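PDB 6RXA: argininosuccinate lyase from Chelativorans sp., which acts as a C-N lyase of the aspartase/fumarase superfamily and probably also splits argininosuccinate into fumarate and L-arginine. Local coordinates for residues L310-A315 with A323-E328; F243-F248 with D333-A338; T67-L72 with D488-I493; T61-A66 with Q495-Y500; I430-D435 with V440-G445. The protein carries 2 engineered substitutions. One frame throughout, in Å; residues are numbered along the deposited sequence. Where two conformers were deposited one is given.

Contact 1 of 5, residues L310-A315 with A323-E328; sequences LTSLNA and ARVELE
In the return from helix 303-314 to helix 329-348, the extended backbone around R324 and V325 runs back beside the last turn of the helix it has just left, and S312 pins it there. The amide of V325 points almost straight at S312 OG, N to OG 3.1 Å with an N-H...O angle of 171°. A chi1 of 77° sets OG between the backbone N and carbonyl carbon of S312, from where it also donates to I309 O, so one small hydroxyl serves helix and loop. S312 CB rests on V325 CG2 at 3.9 Å. One residue on, L313 CD2 touches the aliphatic part of R324, 4.0 Å from its CD, which leaves the buried guanidinium to bond V232 O and to pair with W235 in a cation-pi interaction. The side chain of R324 lies about 7 Å from that of N113, a succinate-binding residue. F300 of the third subunit packs on S312 and V325, L313 leans on helix 236-262, and L327 reaches helix 112-147.

Contact 2 of 5, residues F243-F248 with D333-A338; sequences FVNAVF and DALIAA
With CG anti to the backbone N (chi1 178°), L335 sends its branched end straight out from helix 329-348 into the angle between N245 and F248. These two stand one helical turn apart on helix 236-262. N245 places its amide beside its own backbone N (chi1 -74°), and one flat face of it looks toward the leucine: L335 CD1 sits over that face, 3.3 Å from N245 CG and 3.4 Å from N245 OD1, with the two side chains at about a right angle. A methyl thus packs tightly on an amide. The ring of F248 takes the same methyl differently, at its edge and near its plane, L335 CD1 lying 4.0 Å from F248 CD2; the neighbouring F248 CE2 is 4.1 Å from L335 CG. The setting is the long helical bundle characteristic of the aspartase/fumarase superfamily, and the three touching residues are all buried. A leucine suits the place because its CD1 can reach the amide and the ring at once, while CG and CD2 add contact with the ring. N245 OD1 is hydrogen-bonded to the hydroxyl of Y186 on helix 168-193, a tyrosine that packs on L335. Elsewhere on helix 236-262, F243 stacks with F243 of the second subunit.

Contact 3 of 5, residues T67-L72 with D488-I493; sequences TILSGL and DSVQQI
No flat group enters the meeting of L69 with V490 and I493; it is made of branched aliphatic carbons alone, with neither faces nor edges to set. This is helix-to-helix packing, in which helix 62-79 lies against the far part of the long C-terminal helix 451-500, joining parts of the chain more than 400 residues apart. L69 is the residue of helix 62-79 that both partners touch. Its CG is anti to its carbonyl carbon (chi1 -65°). L69 CD2 meets V490 CG2 at 4.1 Å, and L69 CB lies 4.1 Å from V490 CG1; the valine's fork meets CB and both methyls of the leucine, while I493 takes CD1. L69 also packs on V51 of helix 35-56, which makes it a shared apolar link between three helices. Leucine, valine and isoleucine suit a largely buried seam that needs shape but no polar partner. I493, one turn after V490, stands at about a right angle to L69 and brings CG2 to within 3.9 Å of L69 CD1, while I493 CD1 lies 4.1 Å from that same methyl.

Contact 4 of 5, residues T61-A66 with Q495-Y500; sequences TVEESA and QTDRKY
Q495 OE1 is gripped side-on by R498, three residues further along the helix end that carries D497 against E63 and A66. R498 NH2 reaches the oxygen at 2.8 Å in the carbonyl plane, while NE binds it at 3.1 Å from a direction tilted out of that plane; the two bonds should hold the arginine back along its own helix, and its guanidinium points away from helix 62-79. Most of the surface that meets that helix belongs to D497. Its chi1 of 170° puts CG anti to the backbone N and directs the carboxylate across the neighbouring first turn. A66 CB comes unusually close to D497 CB, at 3.3 Å, and the small alanine leaves room for the aspartate; D497 OD1 lies 3.4 Å from E63 CG. The two carboxylates stay apart, 5.3 Å between E63 OE1 and D497 OD1, and any mutual repulsion is probably eased by the exposure of E63. Nearby T61 fixes how the helix starts: E64 N donates to T61 OG1 at 2.9 Å, and T61 N returns a bond to E64 OE1 at 3.0 Å, on the anti side of the carboxylate. The other carboxylate oxygen, E64 OE2, forms a salt bridge with K105. The short helical segments approach to 9.0 Å between axes and cross at -115°, a helix start closed by a capping box and laid across the end of the C-terminal helix.

Contact 5 of 5, residues I430-D435 with V440-G445; sequences IKDALD and VLRREG
The guanidinium of R442 meets D432 twice, at its carboxylate and at its backbone carbonyl, and so ties together two consecutive short helices, 427-434 and 436-442, joined by a tight turn. R442 NH1 makes the salt bridge, 2.8 Å from D432 OD2. NH1 and NH2 then converge end-on upon D432 O, which lies in the guanidinium plane: the bond from NH2 is the shorter and straighter, at 2.9 Å with an angle of 158°, whereas NH1 stands 3.3 Å away, above the carbonyl plane and off any lone pair. Both approach that carbonyl from the same face. Arginine suits the task because its planar head can serve a carboxylate and a helical carbonyl at once, and the carboxylate stands almost upright to it, the planes 82° apart. D432 reaches the arginine with CG anti to its backbone N (chi1 177°), while R442 is bent at chi3. In the next shell D369, on helix 367-378, takes R442 NE with its OD2 in a salt bridge, probably steadying the positive charge and fixing the tilt of the head. Its OD1 bridges to NH2 of R443, the centre of an inverse gamma turn, whose NE bonds Q164 OE1. The turn between the helices is held by N439, whose ND2 bonds both A433 O and D435 O, and by D435 at the N-cap, whose OD1 accepts weakly from the backbone N of W437 and Q438.

Overall arrangement
Contacts 1 and 2 are buried and touch each other, L327 packing on N245; contact 2 lies nearest the centre of the chain. Their chemistry is tight and mixed: a serine hydroxyl bonding a loop in contact 1, a leucine methyl wedged between amide and ring in contact 2. Contacts 3 and 4 lie side by side at one far end, their centres about 8 Å apart, and join the same two helices, 62-79 and 451-500. I493 links them, but contact 3 is purely aliphatic and buried while contact 4 is more exposed, with the carboxylate of D497 at its middle and that of E63 at its margin. Contact 5, on the opposite side of the chain's centre from contacts 3 and 4, relies on charge.

Contact 1 of 5, residues L310-A315 with A323-E328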
# COMPACT_ATOMS: atom_id res chain seq x y z
N LEU A 310 -8.40 -2.85 -2.03
CA LEU A 310 -8.15 -4.05 -1.24
C LEU A 310 -8.36 -3.81 0.25
O LEU A 310 -8.88 -4.69 0.96
CB LEU A 310 -6.75 -4.60 -1.49
CG LEU A 310 -6.58 -5.37 -2.79
CD1 LEU A 310 -5.09 -5.56 -3.09
CD2 LEU A 310 -7.30 -6.70 -2.79
N THR A 311 -7.95 -2.65 0.76
CA THR A 311 -8.22 -2.34 2.16
C THR A 311 -9.72 -2.40 2.43
O THR A 311 -10.17 -2.96 3.44
CB THR A 311 -7.68 -0.96 2.52
OG1 THR A 311 -6.25 -1.00 2.48
CG2 THR A 311 -8.10 -0.55 3.91
N SER A 312 -10.52 -1.80 1.54
CA SER A 312 -11.96 -1.76 1.77
C SER A 312 -12.56 -3.17 1.77
O SER A 312 -13.48 -3.45 2.56
CB SER A 312 -12.65 -0.83 0.75
OG SER A 312 -12.80 -1.41 -0.53
N LEU A 313 -12.06 -4.07 0.92
CA LEU A 313 -12.60 -5.43 0.88
C LEU A 313 -12.18 -6.21 2.12
O LEU A 313 -12.95 -7.02 2.63
CB LEU A 313 -12.16 -6.13 -0.39
CG LEU A 313 -12.69 -5.52 -1.69
CD1 LEU A 313 -12.24 -6.34 -2.90
CD2 LEU A 313 -14.21 -5.40 -1.64
N ASN A 314 -10.98 -5.95 2.63
CA ASN A 314 -10.53 -6.57 3.87
C ASN A 314 -11.26 -6.04 5.09
O ASN A 314 -11.08 -6.60 6.18
CB ASN A 314 -9.03 -6.31 4.03
CG ASN A 314 -8.20 -7.32 3.31
OD1 ASN A 314 -8.44 -8.52 3.44
ND2 ASN A 314 -7.21 -6.86 2.56
N ALA A 315 -12.08 -5.01 4.96
CA ALA A 315 -12.66 -4.33 6.11
C ALA A 315 -14.13 -4.69 6.36
O ALA A 315 -14.69 -4.24 7.37
CB ALA A 315 -12.56 -2.81 5.94
N ALA A 323 -19.19 0.99 1.68
CA ALA A 323 -17.85 1.37 2.13
C ALA A 323 -16.75 0.96 1.15
O ALA A 323 -15.58 1.28 1.39
CB ALA A 323 -17.53 0.73 3.49
N ARG A 324 -17.08 0.26 0.07
CA ARG A 324 -16.06 -0.21 -0.86
C ARG A 324 -15.52 0.94 -1.69
O ARG A 324 -16.27 1.80 -2.17
CB ARG A 324 -16.66 -1.28 -1.77
CG ARG A 324 -17.02 -2.57 -1.02
CD ARG A 324 -17.76 -3.58 -1.88
NE ARG A 324 -19.04 -3.03 -2.32
CZ ARG A 324 -19.96 -3.68 -3.03
NH1 ARG A 324 -19.77 -4.94 -3.40
NH2 ARG A 324 -21.07 -3.07 -3.38
N VAL A 325 -14.21 0.95 -1.87
CA VAL A 325 -13.51 1.93 -2.70
C VAL A 325 -13.59 1.51 -4.16
O VAL A 325 -13.56 0.31 -4.50
CB VAL A 325 -12.07 2.10 -2.20
CG1 VAL A 325 -11.23 2.98 -3.11
CG2 VAL A 325 -12.09 2.70 -0.79
N GLU A 326 -13.71 2.51 -5.03
CA GLU A 326 -13.94 2.32 -6.45
C GLU A 326 -12.66 2.60 -7.24
O GLU A 326 -11.73 3.26 -6.76
CB GLU A 326 -15.05 3.25 -6.93
CG GLU A 326 -16.42 2.92 -6.34
CD GLU A 326 -17.25 4.14 -5.96
OE1 GLU A 326 -16.69 5.13 -5.44
OE2 GLU A 326 -18.47 4.12 -6.18
N LEU A 327 -12.63 2.11 -8.48
CA LEU A 327 -11.63 2.51 -9.46
C LEU A 327 -12.21 3.66 -10.27
O LEU A 327 -13.23 3.49 -10.94
CB LEU A 327 -11.26 1.36 -10.38
CG LEU A 327 -10.15 1.66 -11.40
CD1 LEU A 327 -8.86 2.16 -10.74
CD2 LEU A 327 -9.88 0.41 -12.26
N GLU A 328 -11.59 4.82 -10.18
CA GLU A 328 -12.21 6.05 -10.68
C GLU A 328 -11.69 6.45 -12.04
O GLU A 328 -10.57 6.11 -12.44
CB GLU A 328 -11.97 7.17 -9.68
CG GLU A 328 -12.46 6.79 -8.29
CD GLU A 328 -12.89 7.96 -7.45
OE1 GLU A 328 -12.37 8.10 -6.32
OE2 GLU A 328 -13.74 8.73 -7.91

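Contact 2 of 5, residues F243-F248 with D333-A338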
# COMPACT_ATOMS: atom_id res chain seq x y z
N PHE A 243 -5.11 -3.77 -10.04
CA PHE A 243 -3.82 -4.44 -10.03
C PHE A 243 -3.18 -4.49 -11.42
O PHE A 243 -1.98 -4.23 -11.57
CB PHE A 243 -3.91 -5.87 -9.50
CG PHE A 243 -2.65 -6.62 -9.77
CD1 PHE A 243 -1.48 -6.31 -9.07
CD2 PHE A 243 -2.59 -7.57 -10.77
CE1 PHE A 243 -0.31 -6.95 -9.34
CE2 PHE A 243 -1.40 -8.22 -11.04
CZ PHE A 243 -0.25 -7.90 -10.33
N VAL A 244 -3.94 -4.91 -12.45
CA VAL A 244 -3.31 -5.04 -13.75
C VAL A 244 -2.80 -3.67 -14.20
O VAL A 244 -1.69 -3.54 -14.74
CB VAL A 244 -4.22 -5.70 -14.80
CG1 VAL A 244 -3.42 -5.89 -16.10
CG2 VAL A 244 -4.72 -7.04 -14.30
N ASN A 245 -3.57 -2.61 -13.93
CA ASN A 245 -3.10 -1.26 -14.22
C ASN A 245 -1.77 -0.99 -13.51
O ASN A 245 -0.83 -0.46 -14.11
CB ASN A 245 -4.12 -0.22 -13.78
CG ASN A 245 -5.34 -0.13 -14.68
OD1 ASN A 245 -5.50 -0.86 -15.66
ND2 ASN A 245 -6.24 0.79 -14.32
N ALA A 246 -1.69 -1.34 -12.23
CA ALA A 246 -0.48 -1.04 -11.47
C ALA A 246 0.72 -1.83 -11.99
O ALA A 246 1.83 -1.29 -12.10
CB ALA A 246 -0.67 -1.32 -9.98
N VAL A 247 0.54 -3.13 -12.26
CA VAL A 247 1.70 -3.92 -12.70
C VAL A 247 2.13 -3.53 -14.12
O VAL A 247 3.33 -3.38 -14.39
CB VAL A 247 1.49 -5.44 -12.51
CG1 VAL A 247 0.58 -6.02 -13.58
CG2 VAL A 247 2.85 -6.15 -12.51
N PHE A 248 1.17 -3.35 -15.03
CA PHE A 248 1.48 -2.84 -16.36
C PHE A 248 2.23 -1.51 -16.27
O PHE A 248 3.27 -1.32 -16.91
CB PHE A 248 0.19 -2.68 -17.18
CG PHE A 248 0.35 -1.72 -18.32
CD1 PHE A 248 1.18 -2.03 -19.38
CD2 PHE A 248 -0.25 -0.49 -18.30
CE1 PHE A 248 1.40 -1.15 -20.40
CE2 PHE A 248 -0.05 0.41 -19.31
CZ PHE A 248 0.77 0.09 -20.37
N ASP A 333 -7.74 7.43 -16.75
CA ASP A 333 -7.31 8.47 -17.67
C ASP A 333 -5.80 8.71 -17.57
O ASP A 333 -5.15 8.95 -18.59
CB ASP A 333 -8.05 9.76 -17.38
CG ASP A 333 -9.52 9.69 -17.70
OD1 ASP A 333 -9.95 8.78 -18.42
OD2 ASP A 333 -10.24 10.59 -17.24
N ALA A 334 -5.24 8.65 -16.36
CA ALA A 334 -3.80 8.82 -16.20
C ALA A 334 -3.03 7.71 -16.89
O ALA A 334 -2.00 7.96 -17.53
CB ALA A 334 -3.43 8.85 -14.72
N LEU A 335 -3.48 6.46 -16.73
CA LEU A 335 -2.84 5.34 -17.38
C LEU A 335 -2.82 5.52 -18.89
O LEU A 335 -1.80 5.28 -19.54
CB LEU A 335 -3.56 4.04 -17.01
CG LEU A 335 -3.04 2.76 -17.66
CD1 LEU A 335 -3.36 1.55 -16.77
CD2 LEU A 335 -3.61 2.53 -19.06
N ILE A 336 -3.94 5.98 -19.46
CA ILE A 336 -4.01 6.13 -20.91
C ILE A 336 -3.06 7.23 -21.37
O ILE A 336 -2.36 7.08 -22.37
CB ILE A 336 -5.47 6.39 -21.35
CG1 ILE A 336 -6.38 5.20 -21.02
CG2 ILE A 336 -5.50 6.72 -22.84
CD1 ILE A 336 -6.10 3.93 -21.80
N ALA A 337 -3.02 8.34 -20.64
CA ALA A 337 -2.11 9.43 -20.99
C ALA A 337 -0.66 8.97 -20.96
O ALA A 337 0.11 9.27 -21.87
CB ALA A 337 -2.34 10.60 -20.04
N ALA A 338 -0.27 8.24 -19.91
CA ALA A 338 1.10 7.75 -19.81
C ALA A 338 1.40 6.75 -20.91
O ALA A 338 2.50 6.75 -21.47
CB ALA A 338 1.32 7.12 -18.45

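Contact 3 of 5, residues T67-L72 with D488-I493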
# COMPACT_ATOMS: atom_id res chain seq x y z
N THR A 67 -44.25 4.47 -22.56
CA THR A 67 -44.30 5.69 -21.76
C THR A 67 -43.01 5.88 -20.98
O THR A 67 -42.42 6.97 -20.98
CB THR A 67 -45.50 5.64 -20.82
OG1 THR A 67 -46.70 5.49 -21.58
CG2 THR A 67 -45.55 6.92 -20.01
N ILE A 68 -42.53 4.81 -20.33
CA ILE A 68 -41.29 4.86 -19.58
C ILE A 68 -40.11 5.19 -20.50
O ILE A 68 -39.32 6.09 -20.23
CB ILE A 68 -41.07 3.54 -18.83
CG1 ILE A 68 -42.13 3.38 -17.73
CG2 ILE A 68 -39.67 3.49 -18.22
CD1 ILE A 68 -42.22 1.98 -17.14
N LEU A 69 -39.98 4.44 -21.61
CA LEU A 69 -38.82 4.59 -22.47
C LEU A 69 -38.74 5.99 -23.07
O LEU A 69 -37.64 6.57 -23.16
CB LEU A 69 -38.81 3.52 -23.56
CG LEU A 69 -38.64 2.08 -23.08
CD1 LEU A 69 -38.97 1.09 -24.18
CD2 LEU A 69 -37.21 1.86 -22.59
N SER A 70 -39.87 6.56 -23.50
CA SER A 70 -39.85 7.94 -23.98
C SER A 70 -39.46 8.90 -22.86
O SER A 70 -38.73 9.87 -23.09
CB SER A 70 -41.21 8.32 -24.57
OG SER A 70 -41.41 7.67 -25.81
N GLY A 71 -39.92 8.64 -21.64
CA GLY A 71 -39.53 9.48 -20.52
C GLY A 71 -38.04 9.41 -20.21
O GLY A 71 -37.43 10.42 -19.84
N LEU A 72 -37.44 8.22 -20.34
CA LEU A 72 -36.00 8.10 -20.11
C LEU A 72 -35.22 9.03 -21.02
O LEU A 72 -34.25 9.67 -20.59
CB LEU A 72 -35.53 6.66 -20.31
CG LEU A 72 -36.10 5.60 -19.38
CD1 LEU A 72 -35.61 4.23 -19.84
CD2 LEU A 72 -35.71 5.85 -17.94
N ASP A 488 -32.81 -0.47 -31.28
CA ASP A 488 -33.90 -0.88 -32.16
C ASP A 488 -35.12 -1.34 -31.37
O ASP A 488 -36.26 -1.03 -31.75
CB ASP A 488 -33.45 -2.04 -33.06
CG ASP A 488 -32.46 -1.62 -34.12
OD1 ASP A 488 -32.19 -0.40 -34.24
OD2 ASP A 488 -31.94 -2.51 -34.82
N SER A 489 -34.90 -2.09 -30.30
CA SER A 489 -36.01 -2.59 -29.49
C SER A 489 -36.77 -1.44 -28.85
O SER A 489 -38.01 -1.45 -28.81
CB SER A 489 -35.48 -3.53 -28.40
OG SER A 489 -34.96 -4.73 -28.95
N VAL A 490 -36.04 -0.45 -28.33
CA VAL A 490 -36.68 0.70 -27.72
C VAL A 490 -37.53 1.44 -28.73
O VAL A 490 -38.68 1.82 -28.45
CB VAL A 490 -35.60 1.61 -27.09
CG1 VAL A 490 -36.19 2.93 -26.65
CG2 VAL A 490 -34.96 0.91 -25.92
N GLN A 491 -37.01 1.65 -29.94
CA GLN A 491 -37.79 2.38 -30.94
C GLN A 491 -39.01 1.57 -31.38
O GLN A 491 -40.09 2.14 -31.57
CB GLN A 491 -36.91 2.80 -32.11
CG GLN A 491 -35.99 3.98 -31.79
CD GLN A 491 -36.67 5.09 -30.98
OE1 GLN A 491 -36.21 5.45 -29.88
NE2 GLN A 491 -37.77 5.63 -31.51
N GLN A 492 -38.86 0.25 -31.52
CA GLN A 492 -40.01 -0.60 -31.85
C GLN A 492 -41.15 -0.39 -30.86
O GLN A 492 -42.31 -0.21 -31.26
CB GLN A 492 -39.58 -2.08 -31.86
CG GLN A 492 -38.83 -2.49 -33.10
CD GLN A 492 -38.03 -3.77 -32.92
OE1 GLN A 492 -38.06 -4.44 -31.87
NE2 GLN A 492 -37.27 -4.12 -33.96
N ILE A 493 -40.84 -0.42 -29.57
CA ILE A 493 -41.86 -0.28 -28.54
C ILE A 493 -42.49 1.10 -28.60
O ILE A 493 -43.72 1.24 -28.58
CB ILE A 493 -41.25 -0.57 -27.16
CG1 ILE A 493 -40.96 -2.07 -27.03
CG2 ILE A 493 -42.19 -0.12 -26.06
CD1 ILE A 493 -39.96 -2.43 -25.93

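Contact 4 of 5, residues T61-A66 with Q495-Y500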
# COMPACT_ATOMS: atom_id res chain seq x y z
N THR A 61 -46.81 -3.71 -19.72
CA THR A 61 -47.43 -3.68 -21.02
C THR A 61 -46.57 -2.87 -22.00
O THR A 61 -45.72 -2.07 -21.60
CB THR A 61 -48.81 -3.03 -20.94
OG1 THR A 61 -48.67 -1.65 -20.59
CG2 THR A 61 -49.66 -3.72 -19.89
N VAL A 62 -46.81 -3.09 -23.29
CA VAL A 62 -46.11 -2.28 -24.30
C VAL A 62 -46.41 -0.80 -24.08
O VAL A 62 -45.55 0.06 -24.28
CB VAL A 62 -46.47 -2.75 -25.72
CG1 VAL A 62 -45.87 -1.82 -26.75
CG2 VAL A 62 -45.96 -4.17 -25.94
N GLU A 63 -47.64 -0.48 -23.68
CA GLU A 63 -48.01 0.91 -23.45
C GLU A 63 -47.24 1.51 -22.28
O GLU A 63 -46.74 2.64 -22.37
CB GLU A 63 -49.52 1.03 -23.23
CG GLU A 63 -50.35 0.67 -24.46
CD GLU A 63 -50.87 -0.77 -24.46
OE1 GLU A 63 -52.01 -0.98 -24.93
OE2 GLU A 63 -50.15 -1.69 -24.00
N GLU A 64 -47.14 0.78 -21.16
CA GLU A 64 -46.36 1.26 -20.03
C GLU A 64 -44.90 1.39 -20.41
O GLU A 64 -44.24 2.38 -20.08
CB GLU A 64 -46.49 0.28 -18.86
CG GLU A 64 -47.86 0.28 -18.20
CD GLU A 64 -48.02 -0.83 -17.17
OE1 GLU A 64 -47.48 -1.94 -17.39
OE2 GLU A 64 -48.69 -0.60 -16.15
N SER A 65 -44.38 0.39 -21.13
CA SER A 65 -42.99 0.39 -21.55
C SER A 65 -42.69 1.60 -22.43
O SER A 65 -41.71 2.32 -22.20
CB SER A 65 -42.71 -0.92 -22.29
OG SER A 65 -41.37 -1.00 -22.72
N ALA A 66 -43.56 1.87 -23.41
CA ALA A 66 -43.33 3.01 -24.29
C ALA A 66 -43.32 4.31 -23.51
O ALA A 66 -42.49 5.20 -23.78
CB ALA A 66 -44.41 3.06 -25.37
N GLN A 495 -42.61 3.34 -31.05
CA GLN A 495 -43.35 3.65 -32.26
C GLN A 495 -44.61 2.80 -32.39
O GLN A 495 -45.64 3.28 -32.89
CB GLN A 495 -42.46 3.45 -33.49
CG GLN A 495 -41.36 4.48 -33.60
CD GLN A 495 -41.92 5.89 -33.66
OE1 GLN A 495 -42.79 6.19 -34.47
NE2 GLN A 495 -41.43 6.76 -32.79
N THR A 496 -44.54 1.53 -31.99
CA THR A 496 -45.73 0.69 -32.03
C THR A 496 -46.82 1.24 -31.11
O THR A 496 -47.99 1.29 -31.49
CB THR A 496 -45.38 -0.75 -31.66
OG1 THR A 496 -44.50 -1.30 -32.66
CG2 THR A 496 -46.64 -1.60 -31.57
N ASP A 497 -46.44 1.67 -29.91
CA ASP A 497 -47.41 2.30 -29.03
C ASP A 497 -47.97 3.57 -29.64
O ASP A 497 -49.18 3.80 -29.60
CB ASP A 497 -46.75 2.60 -27.68
CG ASP A 497 -47.62 3.45 -26.80
OD1 ASP A 497 -48.59 2.92 -26.21
OD2 ASP A 497 -47.36 4.67 -26.72
N ARG A 498 -47.11 4.40 -30.26
CA ARG A 498 -47.57 5.68 -30.77
C ARG A 498 -48.59 5.51 -31.90
O ARG A 498 -49.57 6.27 -31.98
CB ARG A 498 -46.38 6.52 -31.24
CG ARG A 498 -46.80 7.84 -31.89
CD ARG A 498 -45.62 8.70 -32.32
NE ARG A 498 -44.95 8.19 -33.51
CZ ARG A 498 -45.35 8.41 -34.75
NH1 ARG A 498 -46.45 9.13 -35.00
NH2 ARG A 498 -44.66 7.90 -35.77
N LYS A 499 -48.38 4.53 -32.78
CA LYS A 499 -49.17 4.44 -33.99
C LYS A 499 -50.28 3.40 -33.94
O LYS A 499 -51.29 3.56 -34.62
CB LYS A 499 -48.27 4.11 -35.18
CG LYS A 499 -47.19 5.15 -35.45
CD LYS A 499 -45.87 4.51 -35.83
CE LYS A 499 -45.73 4.39 -37.33
NZ LYS A 499 -44.54 3.59 -37.70
N TYR A 500 -50.10 2.33 -33.18
CA TYR A 500 -50.96 1.17 -33.30
C TYR A 500 -51.72 0.80 -32.03
O TYR A 500 -52.60 -0.06 -32.11
CB TYR A 500 -50.16 -0.04 -33.83
CG TYR A 500 -49.36 0.33 -35.06
CD1 TYR A 500 -49.99 0.85 -36.18
CD2 TYR A 500 -47.98 0.19 -35.08
CE1 TYR A 500 -49.27 1.23 -37.28
CE2 TYR A 500 -47.25 0.57 -36.19
CZ TYR A 500 -47.89 1.08 -37.29
OH TYR A 500 -47.17 1.46 -38.39

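Contact 5 of 5, residues I430-D435 with V440-G445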
# COMPACT_ATOMS: atom_id res chain seq x y z
N ILE A 430 41.81 -13.04 -29.25
CA ILE A 430 41.46 -11.94 -28.35
C ILE A 430 40.70 -10.85 -29.10
O ILE A 430 39.64 -10.39 -28.65
CB ILE A 430 42.74 -11.39 -27.67
CG1 ILE A 430 43.34 -12.46 -26.76
CG2 ILE A 430 42.42 -10.12 -26.90
CD1 ILE A 430 44.81 -12.21 -26.38
N LYS A 431 41.22 -10.43 -30.25
CA LYS A 431 40.57 -9.38 -31.03
C LYS A 431 39.12 -9.74 -31.32
O LYS A 431 38.21 -8.92 -31.15
CB LYS A 431 41.34 -9.16 -32.33
CG LYS A 431 40.86 -7.97 -33.15
CD LYS A 431 41.52 -7.95 -34.53
CE LYS A 431 41.08 -6.75 -35.34
NZ LYS A 431 41.52 -6.84 -36.76
N ASP A 432 38.89 -10.98 -31.75
CA ASP A 432 37.53 -11.39 -32.09
C ASP A 432 36.65 -11.48 -30.86
O ASP A 432 35.44 -11.24 -30.95
CB ASP A 432 37.56 -12.74 -32.82
CG ASP A 432 36.18 -13.25 -33.14
OD1 ASP A 432 35.46 -12.60 -33.92
OD2 ASP A 432 35.81 -14.32 -32.60
N ALA A 433 37.21 -11.83 -29.70
CA ALA A 433 36.42 -11.88 -28.48
C ALA A 433 36.01 -10.48 -28.03
O ALA A 433 34.95 -10.31 -27.42
CB ALA A 433 37.21 -12.57 -27.37
N LEU A 434 36.82 -9.47 -28.34
CA LEU A 434 36.58 -8.11 -27.88
C LEU A 434 35.79 -7.27 -28.87
O LEU A 434 35.50 -6.10 -28.59
CB LEU A 434 37.91 -7.40 -27.61
CG LEU A 434 38.81 -8.02 -26.54
CD1 LEU A 434 40.15 -7.28 -26.50
CD2 LEU A 434 38.16 -8.00 -25.18
N ASP A 435 35.43 -7.82 -30.02
CA ASP A 435 34.66 -7.09 -31.02
C ASP A 435 33.21 -7.11 -30.58
O ASP A 435 32.60 -8.20 -30.53
CB ASP A 435 34.84 -7.79 -32.36
CG ASP A 435 34.07 -7.11 -33.48
OD1 ASP A 435 33.03 -6.49 -33.23
OD2 ASP A 435 34.51 -7.24 -34.65
N VAL A 440 27.54 -9.81 -30.24
CA VAL A 440 26.13 -9.90 -30.57
C VAL A 440 25.88 -11.10 -31.46
O VAL A 440 24.98 -11.91 -31.20
CB VAL A 440 25.65 -8.59 -31.23
CG1 VAL A 440 24.27 -8.77 -31.80
CG2 VAL A 440 25.66 -7.45 -30.20
N LEU A 441 26.69 -11.25 -32.52
CA LEU A 441 26.48 -12.33 -33.47
C LEU A 441 26.61 -13.70 -32.81
O LEU A 441 25.90 -14.65 -33.19
CB LEU A 441 27.46 -12.19 -34.63
CG LEU A 441 27.26 -10.99 -35.55
CD1 LEU A 441 28.29 -11.01 -36.69
CD2 LEU A 441 25.85 -10.97 -36.10
N ARG A 442 27.53 -13.85 -31.85
CA ARG A 442 27.69 -15.13 -31.18
C ARG A 442 26.48 -15.50 -30.32
O ARG A 442 26.25 -16.69 -30.08
CB ARG A 442 28.95 -15.12 -30.32
CG ARG A 442 30.21 -15.34 -31.14
CD ARG A 442 31.42 -15.54 -30.25
NE ARG A 442 31.87 -14.29 -29.65
CZ ARG A 442 32.79 -13.48 -30.17
NH1 ARG A 442 33.38 -13.78 -31.32
NH2 ARG A 442 33.13 -12.37 -29.54
N ARG A 443 25.71 -14.52 -29.86
CA ARG A 443 24.56 -14.76 -29.00
C ARG A 443 23.33 -14.94 -29.89
O ARG A 443 22.49 -14.05 -30.03
CB ARG A 443 24.40 -13.62 -28.01
CG ARG A 443 25.50 -13.57 -26.95
CD ARG A 443 25.49 -12.25 -26.17
NE ARG A 443 26.34 -12.40 -24.99
CZ ARG A 443 27.67 -12.46 -25.04
NH1 ARG A 443 28.37 -12.64 -23.93
NH2 ARG A 443 28.29 -12.35 -26.20
N GLU A 444 23.23 -16.13 -30.49
CA GLU A 444 22.27 -16.39 -31.55
C GLU A 444 21.15 -17.37 -31.18
O GLU A 444 20.36 -17.75 -32.05
CB GLU A 444 22.98 -16.86 -32.83
CG GLU A 444 23.86 -18.08 -32.63
CD GLU A 444 24.46 -18.57 -33.93
OE1 GLU A 444 25.20 -19.57 -33.91
OE2 GLU A 444 24.18 -17.94 -34.98
N GLY A 445 21.03 -17.77 -29.92
CA GLY A 445 19.94 -18.63 -29.52
C GLY A 445 18.61 -17.90 -29.35
O GLY A 445 18.46 -16.70 -29.62